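Local coordinates for protein hydroxyethylphosphonate dioxygenase (Streptomyces albus, PDB 6B9R) that probably uses a mononuclear iron centre and dioxygen to cleave its bound substrate, 2-hydroxyethylphosphonate, to hydroxymethylphosphonate, at residues Pro326-Thr331 / Val347-Ala352; Asp355-Pro360 / Gly401-Leu406; Thr361-Tyr366 / Met416-Gly421; Gln373-Arg378 / Thr412-Leu417. All coordinates share one frame; numbering follows the deposited sequence.

Contact 1. Residues Pro326-Thr331 / Val347-Ala352; sequences PAYRFT and VDVLTA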
loop_
_atom_site.group_PDB
_atom_site.type_symbol
_atom_site.label_atom_id
_atom_site.label_comp_id
_atom_site.label_asym_id
_atom_site.label_seq_id
_atom_site.Cartn_x
_atom_site.Cartn_y
_atom_site.Cartn_z
ATOM N N PRO A 326 13.968 33.841 -12.057
ATOM C CA PRO A 326 13.256 33.004 -11.080
ATOM C C PRO A 326 11.772 33.321 -11.099
ATOM O O PRO A 326 11.374 34.487 -11.098
ATOM C CB PRO A 326 13.890 33.395 -9.741
ATOM C CG PRO A 326 14.308 34.818 -9.948
ATOM C CD PRO A 326 14.699 34.948 -11.411
ATOM N N ALA A 327 10.958 32.271 -11.144
ATOM C CA ALA A 327 9.522 32.423 -10.959
ATOM C C ALA A 327 9.106 32.160 -9.524
ATOM O O ALA A 327 8.151 32.775 -9.033
ATOM C CB ALA A 327 8.764 31.472 -11.891
ATOM N N TYR A 328 9.794 31.244 -8.854
ATOM C CA TYR A 328 9.488 30.879 -7.481
ATOM C C TYR A 328 10.791 30.766 -6.718
ATOM O O TYR A 328 11.829 30.421 -7.289
ATOM C CB TYR A 328 8.758 29.514 -7.373
ATOM C CG TYR A 328 7.673 29.314 -8.395
ATOM C CD1 TYR A 328 6.540 30.112 -8.393
ATOM C CD2 TYR A 328 7.778 28.321 -9.361
ATOM C CE1 TYR A 328 5.540 29.931 -9.342
ATOM C CE2 TYR A 328 6.783 28.120 -10.298
ATOM C CZ TYR A 328 5.664 28.919 -10.276
ATOM O OH TYR A 328 4.681 28.731 -11.211
ATOM N N ARG A 329 10.725 31.020 -5.418
ATOM C CA ARG A 329 11.844 30.725 -4.531
ATOM C C ARG A 329 11.337 29.731 -3.502
ATOM O O ARG A 329 10.348 30.000 -2.811
ATOM C CB ARG A 329 12.393 31.993 -3.870
ATOM C CG ARG A 329 13.829 31.836 -3.346
ATOM C CD ARG A 329 13.857 31.154 -1.984
ATOM N NE ARG A 329 13.120 31.938 -0.994
ATOM C CZ ARG A 329 13.629 32.930 -0.266
ATOM N NH1 ARG A 329 14.912 33.290 -0.384
ATOM N NH2 ARG A 329 12.848 33.564 0.598
ATOM N N PHE A 330 11.981 28.573 -3.430
ATOM C CA PHE A 330 11.548 27.519 -2.525
ATOM C C PHE A 330 12.428 27.489 -1.286
ATOM O O PHE A 330 13.636 27.724 -1.371
ATOM C CB PHE A 330 11.604 26.147 -3.192
ATOM C CG PHE A 330 10.730 25.998 -4.404
ATOM C CD1 PHE A 330 9.358 26.201 -4.335
ATOM C CD2 PHE A 330 11.278 25.590 -5.608
ATOM C CE1 PHE A 330 8.554 26.023 -5.467
ATOM C CE2 PHE A 330 10.479 25.411 -6.734
ATOM C CZ PHE A 330 9.119 25.637 -6.659
ATOM N N THR A 331 11.815 27.165 -0.145
ATOM C CA THR A 331 12.517 26.885 1.099
ATOM C C THR A 331 12.096 25.497 1.564
ATOM O O THR A 331 10.896 25.207 1.646
ATOM C CB THR A 331 12.196 27.928 2.175
ATOM O OG1 THR A 331 12.566 29.237 1.712
ATOM C CG2 THR A 331 12.973 27.635 3.456
ATOM N N VAL A 347 6.901 28.563 -0.426
ATOM C CA VAL A 347 7.008 28.959 -1.824
ATOM C C VAL A 347 6.780 30.455 -1.915
ATOM O O VAL A 347 5.670 30.934 -1.650
ATOM C CB VAL A 347 5.995 28.214 -2.708
ATOM C CG1 VAL A 347 6.184 28.621 -4.176
ATOM C CG2 VAL A 347 6.116 26.701 -2.510
ATOM N N ASP A 348 7.814 31.198 -2.308
ATOM C CA ASP A 348 7.646 32.598 -2.667
ATOM C C ASP A 348 7.310 32.649 -4.145
ATOM O O ASP A 348 8.120 32.233 -4.982
ATOM C CB ASP A 348 8.901 33.415 -2.371
ATOM C CG ASP A 348 9.151 33.564 -0.893
ATOM O OD1 ASP A 348 8.179 33.815 -0.158
ATOM O OD2 ASP A 348 10.312 33.416 -0.465
ATOM N N VAL A 349 6.111 33.123 -4.461
ATOM C CA VAL A 349 5.667 33.231 -5.844
ATOM C C VAL A 349 6.087 34.607 -6.332
ATOM O O VAL A 349 5.581 35.625 -5.855
ATOM C CB VAL A 349 4.157 33.025 -5.976
ATOM C CG1 VAL A 349 3.737 33.155 -7.445
ATOM C CG2 VAL A 349 3.772 31.647 -5.431
ATOM N N LEU A 350 7.035 34.634 -7.269
ATOM C CA LEU A 350 7.656 35.873 -7.713
ATOM C C LEU A 350 7.111 36.360 -9.042
ATOM O O LEU A 350 7.008 37.573 -9.256
ATOM C CB LEU A 350 9.174 35.686 -7.833
ATOM C CG LEU A 350 9.860 35.147 -6.569
ATOM C CD1 LEU A 350 11.322 34.834 -6.836
ATOM C CD2 LEU A 350 9.703 36.124 -5.407
ATOM N N THR A 351 6.748 35.444 -9.928
ATOM C CA THR A 351 6.324 35.825 -11.262
ATOM C C THR A 351 4.882 36.311 -11.249
ATOM O O THR A 351 4.028 35.786 -10.525
ATOM C CB THR A 351 6.481 34.651 -12.232
ATOM O OG1 THR A 351 5.987 35.029 -13.524
ATOM C CG2 THR A 351 5.727 33.419 -11.736
ATOM N N ALA A 352 4.632 37.339 -12.048
ATOM C CA ALA A 352 3.304 37.854 -12.339
ATOM C C ALA A 352 2.688 37.213 -13.574
ATOM O O ALA A 352 1.573 37.579 -13.951
ATOM C CB ALA A 352 3.364 39.375 -12.535
#
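Ala327 O receives two consecutive backbone N-H groups, those of Leu350 and Thr351, an uneven pairing that shows how a strand can shift its register at its end. The bond from Leu350 N to Ala327 O is the shorter, 2.8 Å, and the one from Thr351 N to Ala327 O, at 3.1 Å, lies in the carbonyl plane on a lone pair. Beyond this point the register is regular, with Arg329 and Asp348 forming an antiparallel hydrogen-bonded pair. Their side chains run alongside each other on one face of the sheet. The arginine chain folds at chi3 (-61°), which places NE within a weak bond, 3.2 Å, of Asp348 OD2, and a salt bridge of 2.8 Å joins Arg329 NH2 to the same Asp348 OD2. The guanidinium and carboxylate planes are 47° apart. Tyr328, Phe330, Val347 and Val349 share the other, buried face. Phe330 CE1 comes to 3.7 Å from Val347 CG1, while Val347 CG2 sits at the edge of that ring, in its plane. Ala327 CB lies over the centre of the Tyr328 ring, whose hydroxyl is hydrogen-bonded to Ala356 O and Leu406 N. At the entry to strand 328-332, Ala327 and Tyr328 both face Tyr320, a classic beta bulge where this hairpin strand pairs with the edge strand 317-320, consistent with the cupin-type barrel of this enzyme family.

Contact 2. Residues Asp355-Pro360 / Gly401-Leu406; sequences DAPLPP and GIEFSL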
loop_
_atom_site.group_PDB
_atom_site.type_symbol
_atom_site.label_atom_id
_atom_site.label_comp_id
_atom_site.label_asym_id
_atom_site.label_seq_id
_atom_site.Cartn_x
_atom_site.Cartn_y
_atom_site.Cartn_z
ATOM N N ASP A 355 3.841 31.685 -16.534
ATOM C CA ASP A 355 4.882 31.192 -17.421
ATOM C C ASP A 355 5.713 30.073 -16.816
ATOM O O ASP A 355 6.654 29.608 -17.467
ATOM C CB ASP A 355 5.798 32.352 -17.862
ATOM C CG ASP A 355 6.426 33.099 -16.689
ATOM O OD1 ASP A 355 6.134 32.766 -15.517
ATOM O OD2 ASP A 355 7.224 34.028 -16.950
ATOM N N ALA A 356 5.388 29.607 -15.609
ATOM C CA ALA A 356 6.209 28.618 -14.909
ATOM C C ALA A 356 5.369 27.450 -14.416
ATOM O O ALA A 356 5.169 27.275 -13.207
ATOM C CB ALA A 356 6.954 29.258 -13.740
ATOM N N PRO A 357 4.890 26.605 -15.322
ATOM C CA PRO A 357 4.187 25.400 -14.871
ATOM C C PRO A 357 5.116 24.532 -14.034
ATOM O O PRO A 357 6.283 24.327 -14.376
ATOM C CB PRO A 357 3.775 24.716 -16.179
ATOM C CG PRO A 357 4.731 25.229 -17.194
ATOM C CD PRO A 357 5.047 26.647 -16.787
ATOM N N LEU A 358 4.604 24.049 -12.928
ATOM C CA LEU A 358 5.387 23.128 -12.119
ATOM C C LEU A 358 5.312 21.724 -12.714
ATOM O O LEU A 358 4.258 21.322 -13.218
ATOM C CB LEU A 358 4.876 23.112 -10.679
ATOM C CG LEU A 358 5.161 24.405 -9.914
ATOM C CD1 LEU A 358 4.653 24.316 -8.488
ATOM C CD2 LEU A 358 6.662 24.632 -9.934
ATOM N N PRO A 359 6.408 20.971 -12.682
ATOM C CA PRO A 359 6.375 19.591 -13.184
ATOM C C PRO A 359 5.337 18.781 -12.434
ATOM O O PRO A 359 5.225 18.890 -11.203
ATOM C CB PRO A 359 7.796 19.070 -12.903
ATOM C CG PRO A 359 8.638 20.297 -12.784
ATOM C CD PRO A 359 7.742 21.357 -12.194
ATOM N N PRO A 360 4.530 17.997 -13.144
ATOM C CA PRO A 360 3.611 17.082 -12.460
ATOM C C PRO A 360 4.385 16.140 -11.556
ATOM O O PRO A 360 5.502 15.721 -11.870
ATOM C CB PRO A 360 2.931 16.332 -13.610
ATOM C CG PRO A 360 3.037 17.269 -14.778
ATOM C CD PRO A 360 4.383 17.930 -14.608
ATOM N N GLY A 401 -0.502 14.228 -10.497
ATOM C CA GLY A 401 -0.441 14.311 -11.943
ATOM C C GLY A 401 -0.833 15.643 -12.551
ATOM O O GLY A 401 -0.732 15.793 -13.775
ATOM N N ILE A 402 -1.266 16.615 -11.752
ATOM C CA ILE A 402 -1.776 17.869 -12.304
ATOM C C ILE A 402 -0.622 18.810 -12.612
ATOM O O ILE A 402 0.250 19.039 -11.768
ATOM C CB ILE A 402 -2.763 18.531 -11.331
ATOM C CG1 ILE A 402 -3.981 17.624 -11.089
ATOM C CG2 ILE A 402 -3.135 19.937 -11.825
ATOM C CD1 ILE A 402 -4.667 17.113 -12.359
ATOM N N GLU A 403 -0.638 19.398 -13.805
ATOM C CA GLU A 403 0.298 20.463 -14.138
ATOM C C GLU A 403 -0.365 21.800 -13.839
ATOM O O GLU A 403 -1.409 22.116 -14.422
ATOM C CB GLU A 403 0.718 20.397 -15.606
ATOM C CG GLU A 403 1.791 21.444 -15.934
ATOM C CD GLU A 403 1.997 21.648 -17.419
ATOM O OE1 GLU A 403 1.040 22.080 -18.099
ATOM O OE2 GLU A 403 3.119 21.383 -17.901
ATOM N N PHE A 404 0.221 22.574 -12.918
ATOM C CA PHE A 404 -0.299 23.904 -12.635
ATOM C C PHE A 404 0.839 24.913 -12.550
ATOM O O PHE A 404 2.005 24.570 -12.349
ATOM C CB PHE A 404 -1.151 23.963 -11.347
ATOM C CG PHE A 404 -0.412 23.633 -10.065
ATOM C CD1 PHE A 404 0.261 24.619 -9.357
ATOM C CD2 PHE A 404 -0.470 22.355 -9.525
ATOM C CE1 PHE A 404 0.908 24.323 -8.162
ATOM C CE2 PHE A 404 0.167 22.050 -8.325
ATOM C CZ PHE A 404 0.869 23.040 -7.646
ATOM N N SER A 405 0.472 26.175 -12.720
ATOM C CA SER A 405 1.378 27.282 -12.493
ATOM C C SER A 405 0.760 28.225 -11.473
ATOM O O SER A 405 -0.458 28.258 -11.282
ATOM C CB SER A 405 1.671 28.041 -13.793
ATOM O OG SER A 405 0.484 28.625 -14.288
ATOM N N LEU A 406 1.622 29.004 -10.825
ATOM C CA LEU A 406 1.226 29.993 -9.841
ATOM C C LEU A 406 1.744 31.357 -10.275
ATOM O O LEU A 406 2.803 31.458 -10.890
ATOM C CB LEU A 406 1.795 29.653 -8.467
ATOM C CG LEU A 406 1.585 28.205 -8.035
ATOM C CD1 LEU A 406 2.462 27.894 -6.821
ATOM C CD2 LEU A 406 0.110 27.991 -7.723
HETATM O O HOH W 1 3.648 30.976 -13.462
HETATM O O HOH W 2 2.181 21.002 -11.547
#
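Leu358 and Phe404 form the tight centre of this contact, where a proline-rich loop runs against a strand. The nearly straight bond from Leu358 N to Phe404 O, 2.7 Å with an N-H...O angle of 170°, is the only direct hydrogen bond between the two segments, and the three prolines of the loop, lacking an N-H, cannot donate others. A chi1 of 63° puts Phe404 CG between the backbone N and the carbonyl carbon, and farther out on the ring Phe404 CE1 packs 3.8 Å from Leu358 CD1. Leu406 CG lies at the edge of the same ring, in its plane. Water takes over where the backbones diverge: one molecule donates to Leu358 O and Ile402 O and accepts from Phe404 N, and another links Ala356 N to Leu406 O. The other side is looser and faces solvent. There the Glu403 chain runs out extended past Pro357, with Glu403 CD 3.8 Å from Pro357 CB, and Pro360 CB rests 3.7 Å from Gly401 O, both through van der Waals contact alone. Behind the loop, Leu358 packs on Tyr320 and Met416, and also on Leu250 of the second subunit. Strand 403-407, in turn, pairs with strand 375-381 in the three-stranded sheet, through backbone hydrogen bonds of Glu403 with Arg380 and of Ser405 with Arg378.

Contact 3. Residues Thr361-Tyr366 / Met416-Gly421; sequences TYQHQY and MLRIGG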
loop_
_atom_site.group_PDB
_atom_site.type_symbol
_atom_site.label_atom_id
_atom_site.label_comp_id
_atom_site.label_asym_id
_atom_site.label_seq_id
_atom_site.Cartn_x
_atom_site.Cartn_y
_atom_site.Cartn_z
ATOM N N THR A 361 3.797 15.848 -10.404
ATOM C CA THR A 361 4.364 14.904 -9.463
ATOM C C THR A 361 3.341 13.813 -9.179
ATOM O O THR A 361 2.129 14.009 -9.324
ATOM C CB THR A 361 4.797 15.585 -8.148
ATOM O OG1 THR A 361 5.246 14.591 -7.220
ATOM C CG2 THR A 361 3.637 16.368 -7.516
ATOM N N TYR A 362 3.851 12.653 -8.769
ATOM C CA TYR A 362 3.002 11.573 -8.278
ATOM C C TYR A 362 2.375 11.870 -6.920
ATOM O O TYR A 362 1.534 11.090 -6.462
ATOM C CB TYR A 362 3.817 10.281 -8.179
ATOM C CG TYR A 362 4.976 10.357 -7.196
ATOM C CD1 TYR A 362 6.222 10.852 -7.585
ATOM C CD2 TYR A 362 4.824 9.931 -5.886
ATOM C CE1 TYR A 362 7.280 10.912 -6.679
ATOM C CE2 TYR A 362 5.854 9.992 -4.985
ATOM C CZ TYR A 362 7.081 10.480 -5.384
ATOM O OH TYR A 362 8.099 10.516 -4.472
ATOM N N GLN A 363 2.777 12.954 -6.257
ATOM C CA GLN A 363 2.288 13.260 -4.922
ATOM C C GLN A 363 0.956 13.992 -4.981
ATOM O O GLN A 363 0.686 14.737 -5.923
ATOM C CB GLN A 363 3.295 14.144 -4.175
ATOM C CG GLN A 363 4.650 13.507 -3.966
ATOM C CD GLN A 363 5.721 14.558 -3.831
ATOM O OE1 GLN A 363 5.934 15.364 -4.742
ATOM N NE2 GLN A 363 6.377 14.582 -2.684
ATOM N N HIS A 364 0.123 13.771 -3.958
ATOM C CA HIS A 364 -0.934 14.728 -3.632
ATOM C C HIS A 364 -0.293 16.050 -3.229
ATOM O O HIS A 364 0.803 16.071 -2.678
ATOM C CB HIS A 364 -1.780 14.229 -2.458
ATOM C CG HIS A 364 -2.500 12.940 -2.717
ATOM N ND1 HIS A 364 -3.752 12.891 -3.287
ATOM C CD2 HIS A 364 -2.151 11.658 -2.464
ATOM C CE1 HIS A 364 -4.144 11.633 -3.378
ATOM N NE2 HIS A 364 -3.189 10.865 -2.890
ATOM N N GLN A 365 -0.997 17.161 -3.438
ATOM C CA GLN A 365 -0.480 18.444 -2.963
ATOM C C GLN A 365 -1.540 19.218 -2.193
ATOM O O GLN A 365 -2.721 19.197 -2.547
ATOM C CB GLN A 365 0.047 19.308 -4.117
ATOM C CG GLN A 365 1.112 18.586 -4.920
ATOM C CD GLN A 365 1.736 19.463 -5.968
ATOM O OE1 GLN A 365 2.434 20.432 -5.647
ATOM N NE2 GLN A 365 1.494 19.131 -7.235
ATOM N N TYR A 366 -1.086 19.926 -1.160
ATOM C CA TYR A 366 -1.902 20.825 -0.359
ATOM C C TYR A 366 -1.235 22.197 -0.380
ATOM O O TYR A 366 -0.020 22.298 -0.192
ATOM C CB TYR A 366 -2.038 20.286 1.079
ATOM C CG TYR A 366 -2.532 21.294 2.092
ATOM C CD1 TYR A 366 -1.641 22.146 2.746
ATOM C CD2 TYR A 366 -3.884 21.388 2.408
ATOM C CE1 TYR A 366 -2.084 23.072 3.661
ATOM C CE2 TYR A 366 -4.341 22.313 3.323
ATOM C CZ TYR A 366 -3.427 23.158 3.954
ATOM O OH TYR A 366 -3.851 24.086 4.883
ATOM N N MET A 416 3.303 24.673 0.974
ATOM C CA MET A 416 3.019 23.513 0.131
ATOM C C MET A 416 3.445 22.243 0.856
ATOM O O MET A 416 4.598 22.121 1.291
ATOM C CB MET A 416 3.736 23.621 -1.228
ATOM C CG MET A 416 3.728 22.347 -2.089
ATOM S SD MET A 416 4.748 22.525 -3.588
ATOM C CE MET A 416 3.655 23.423 -4.674
ATOM N N LEU A 417 2.514 21.304 0.997
ATOM C CA LEU A 417 2.820 19.987 1.538
ATOM C C LEU A 417 2.399 18.957 0.503
ATOM O O LEU A 417 1.231 18.918 0.122
ATOM C CB LEU A 417 2.088 19.720 2.856
ATOM C CG LEU A 417 2.405 18.312 3.393
ATOM C CD1 LEU A 417 3.891 18.159 3.763
ATOM C CD2 LEU A 417 1.536 17.950 4.578
ATOM N N ARG A 418 3.350 18.138 0.062
ATOM C CA ARG A 418 3.139 17.094 -0.927
ATOM C C ARG A 418 3.390 15.760 -0.247
ATOM O O ARG A 418 4.385 15.610 0.467
ATOM C CB ARG A 418 4.089 17.269 -2.115
ATOM C CG ARG A 418 4.341 18.719 -2.484
ATOM C CD ARG A 418 5.445 18.815 -3.522
ATOM N NE ARG A 418 4.942 19.337 -4.784
ATOM C CZ ARG A 418 5.548 19.150 -5.953
ATOM N NH1 ARG A 418 6.663 18.425 -6.022
ATOM N NH2 ARG A 418 5.031 19.679 -7.054
ATOM N N ILE A 419 2.486 14.799 -0.445
ATOM C CA ILE A 419 2.594 13.503 0.218
ATOM C C ILE A 419 2.320 12.403 -0.796
ATOM O O ILE A 419 1.591 12.598 -1.776
ATOM C CB ILE A 419 1.628 13.371 1.419
ATOM C CG1 ILE A 419 0.171 13.460 0.956
ATOM C CG2 ILE A 419 1.900 14.463 2.463
ATOM C CD1 ILE A 419 -0.843 13.113 2.043
ATOM N N GLY A 420 2.910 11.238 -0.556
ATOM C CA GLY A 420 2.595 10.083 -1.378
ATOM C C GLY A 420 1.191 9.588 -1.090
ATOM O O GLY A 420 0.713 9.631 0.046
ATOM N N GLY A 421 0.521 9.118 -2.138
ATOM C CA GLY A 421 -0.769 8.495 -2.007
ATOM C C GLY A 421 -0.640 6.990 -1.971
ATOM O O GLY A 421 0.447 6.431 -1.779
HETATM O O HOH W 3 0.957 8.996 -4.829
#
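Gln365 OE1 is gripped by two nitrogens of one side chain, Arg418 NE at 2.9 Å and Arg418 NH2 at 3.0 Å. The oxygen lies at the guanidinium edge, in its plane, yet both donors stand above the amide carbonyl plane on the same face, the two flat groups being 88° apart. Thr361 CG2 covers one face of the guanidinium, offset toward its rim. From the far end, Arg418 NH1 reaches Ala247 O and Ala248 O of the second subunit, so the group is fixed from two chains. An alanine in place of Arg418 would probably leave Gln365 OE1 without these donors, open a gap beside Thr361 CG2 and strip the subunit interface of two bonds. The backbones are antiparallel neighbours in the sheet that also holds strand 343-349; Gln365 and Arg418 form a non-hydrogen-bonded pair flanked by the hydrogen-bonded pairs His364-Ile419 and Tyr366-Leu417. Earlier in the segment, Thr361 OG1 accepts from Gln363 N in an ST turn and donates to Gln363 OE1 at 2.7 Å. On the opposite face, the His364 ring meets Gly421 edge-on, with His364 CD2 3.5 Å from Gly421 CA; its ND1 bonds Tyr397 OH, its NE2 Glu219 OE1 of the second subunit.

Contact 4. Residues Gln373-Arg378 / Thr412-Leu417; sequences QPVSVR and TELLML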
loop_
_atom_site.group_PDB
_atom_site.type_symbol
_atom_site.label_atom_id
_atom_site.label_comp_id
_atom_site.label_asym_id
_atom_site.label_seq_id
_atom_site.Cartn_x
_atom_site.Cartn_y
_atom_site.Cartn_z
ATOM N N GLN A 373 -0.737 38.788 -0.650
ATOM C CA GLN A 373 -1.352 38.937 -1.960
ATOM C C GLN A 373 -1.998 37.626 -2.394
ATOM O O GLN A 373 -1.535 36.547 -2.015
ATOM C CB GLN A 373 -0.325 39.354 -3.021
ATOM C CG GLN A 373 0.569 40.509 -2.591
ATOM C CD GLN A 373 -0.225 41.760 -2.289
ATOM O OE1 GLN A 373 -1.050 42.197 -3.096
ATOM N NE2 GLN A 373 0.010 42.342 -1.119
ATOM N N PRO A 374 -3.067 37.687 -3.184
ATOM C CA PRO A 374 -3.646 36.455 -3.730
ATOM C C PRO A 374 -2.698 35.802 -4.725
ATOM O O PRO A 374 -1.822 36.446 -5.308
ATOM C CB PRO A 374 -4.931 36.933 -4.425
ATOM C CG PRO A 374 -5.202 38.291 -3.872
ATOM C CD PRO A 374 -3.853 38.878 -3.557
ATOM N N VAL A 375 -2.887 34.500 -4.921
ATOM C CA VAL A 375 -2.108 33.721 -5.883
ATOM C C VAL A 375 -3.067 33.211 -6.951
ATOM O O VAL A 375 -4.053 32.533 -6.631
ATOM C CB VAL A 375 -1.374 32.545 -5.211
ATOM C CG1 VAL A 375 -0.579 31.734 -6.251
ATOM C CG2 VAL A 375 -0.455 33.038 -4.101
ATOM N N SER A 376 -2.785 33.528 -8.211
ATOM C CA SER A 376 -3.570 32.978 -9.311
ATOM C C SER A 376 -3.015 31.606 -9.676
ATOM O O SER A 376 -1.799 31.427 -9.796
ATOM C CB SER A 376 -3.551 33.914 -10.525
ATOM O OG SER A 376 -4.335 35.088 -10.303
ATOM N N VAL A 377 -3.910 30.639 -9.860
ATOM C CA VAL A 377 -3.533 29.264 -10.169
ATOM C C VAL A 377 -4.158 28.895 -11.502
ATOM O O VAL A 377 -5.339 29.182 -11.739
ATOM C CB VAL A 377 -3.984 28.283 -9.068
ATOM C CG1 VAL A 377 -3.409 26.893 -9.329
ATOM C CG2 VAL A 377 -3.564 28.791 -7.683
ATOM N N ARG A 378 -3.369 28.279 -12.376
ATOM C CA ARG A 378 -3.859 27.837 -13.674
ATOM C C ARG A 378 -3.453 26.385 -13.857
ATOM O O ARG A 378 -2.294 26.033 -13.625
ATOM C CB ARG A 378 -3.306 28.719 -14.798
ATOM C CG ARG A 378 -3.667 30.185 -14.602
ATOM C CD ARG A 378 -3.089 31.071 -15.685
ATOM N NE ARG A 378 -3.556 32.449 -15.567
ATOM C CZ ARG A 378 -3.030 33.352 -14.741
ATOM N NH1 ARG A 378 -2.013 33.029 -13.946
ATOM N NH2 ARG A 378 -3.521 34.583 -14.711
ATOM N N THR A 412 4.415 36.871 -3.140
ATOM C CA THR A 412 3.615 36.413 -2.017
ATOM C C THR A 412 3.996 34.971 -1.726
ATOM O O THR A 412 4.549 34.273 -2.581
ATOM C CB THR A 412 2.116 36.546 -2.306
ATOM O OG1 THR A 412 1.361 36.240 -1.129
ATOM C CG2 THR A 412 1.718 35.612 -3.403
ATOM N N GLU A 413 3.712 34.536 -0.505
ATOM C CA GLU A 413 4.181 33.248 -0.017
ATOM C C GLU A 413 3.021 32.279 0.153
ATOM O O GLU A 413 1.934 32.666 0.594
ATOM C CB GLU A 413 4.909 33.406 1.318
ATOM C CG GLU A 413 5.701 32.170 1.734
ATOM C CD GLU A 413 6.339 32.330 3.110
ATOM O OE1 GLU A 413 5.760 33.059 3.947
ATOM O OE2 GLU A 413 7.413 31.735 3.352
ATOM N N LEU A 414 3.255 31.014 -0.167
ATOM C CA LEU A 414 2.309 29.976 0.200
ATOM C C LEU A 414 3.050 28.796 0.809
ATOM O O LEU A 414 4.258 28.625 0.628
ATOM C CB LEU A 414 1.445 29.526 -0.993
ATOM C CG LEU A 414 1.964 28.870 -2.266
ATOM C CD1 LEU A 414 2.423 27.425 -2.034
ATOM C CD2 LEU A 414 0.840 28.901 -3.290
ATOM N N LEU A 415 2.298 27.979 1.535
ATOM C CA LEU A 415 2.811 26.759 2.137
ATOM C C LEU A 415 2.374 25.589 1.267
ATOM O O LEU A 415 1.210 25.524 0.862
ATOM C CB LEU A 415 2.273 26.609 3.562
ATOM C CG LEU A 415 2.653 25.370 4.379
ATOM C CD1 LEU A 415 4.155 25.274 4.557
ATOM C CD2 LEU A 415 1.935 25.434 5.728
ATOM N N MET A 416 3.303 24.673 0.974
ATOM C CA MET A 416 3.019 23.513 0.131
ATOM C C MET A 416 3.445 22.243 0.856
ATOM O O MET A 416 4.598 22.121 1.291
ATOM C CB MET A 416 3.736 23.621 -1.228
ATOM C CG MET A 416 3.728 22.347 -2.089
ATOM S SD MET A 416 4.748 22.525 -3.588
ATOM C CE MET A 416 3.655 23.423 -4.674
ATOM N N LEU A 417 2.514 21.304 0.997
ATOM C CA LEU A 417 2.820 19.987 1.538
ATOM C C LEU A 417 2.399 18.957 0.503
ATOM O O LEU A 417 1.231 18.918 0.122
ATOM C CB LEU A 417 2.088 19.720 2.856
ATOM C CG LEU A 417 2.405 18.312 3.393
ATOM C CD1 LEU A 417 3.891 18.159 3.763
ATOM C CD2 LEU A 417 1.536 17.950 4.578
#
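Two sheets of the fold meet where Gln373, just ahead of strand 375-381 of the three-stranded sheet, and Val375, the first residue of that strand, touch Thr412 and Leu414 at the start of strand 412-419, which belongs to the sheet of strands 343-349 and 364-369. Thr412 carries most of the contact. With OG1 anti to the backbone N (chi1 -173°), its hydroxyl donates to Gln373 O at 3.0 Å, coming in at a C=O...O angle of 122° and tilted 20° from the carbonyl plane. The methyl branch lies against Val375, and Thr412 CG2 is only 3.4 Å from Val375 CG2, a close approach for two methyl groups. Beside them, Gln373 CB rests 3.8 Å from Thr412 CB. The contact thus bridges strands of different sheets through side chains, without the backbone ladder of sheet neighbours; Thr412 makes its backbone bond with Val349 instead. An alanine at Thr412 would probably leave Gln373 O without its hydroxyl mate and open a gap next to Val375 CG2. Deeper in, contact is looser, with Val375 CG1 at 4.3 Å from Leu414 CD2. Leu406 of strand 403-407 also packs on both Val375 and Leu414, filling in between the two sheets.

From the N terminus, contact 1 comes first, closing the hairpin of strands 328-332 and 343-349 before any other contact opens. The chain then opens contacts 2, 3 and 4 in turn, with segments 355-360, 361-366 and 373-378. Contact 2 closes at 401-406, while contacts 3 and 4 both still await strand 412-419, so it crosses each of them. Contact 4 uses the beginning of that strand and contact 3 its end, the two sharing Met416 and Leu417. Strand 412-419 lies between strands 343-349 and 364-369 in one sheet and so joins contact 1 to contact 3, whereas contacts 2 and 4 tie in the three-stranded sheet through neighbouring strands 403-407 and 375-381.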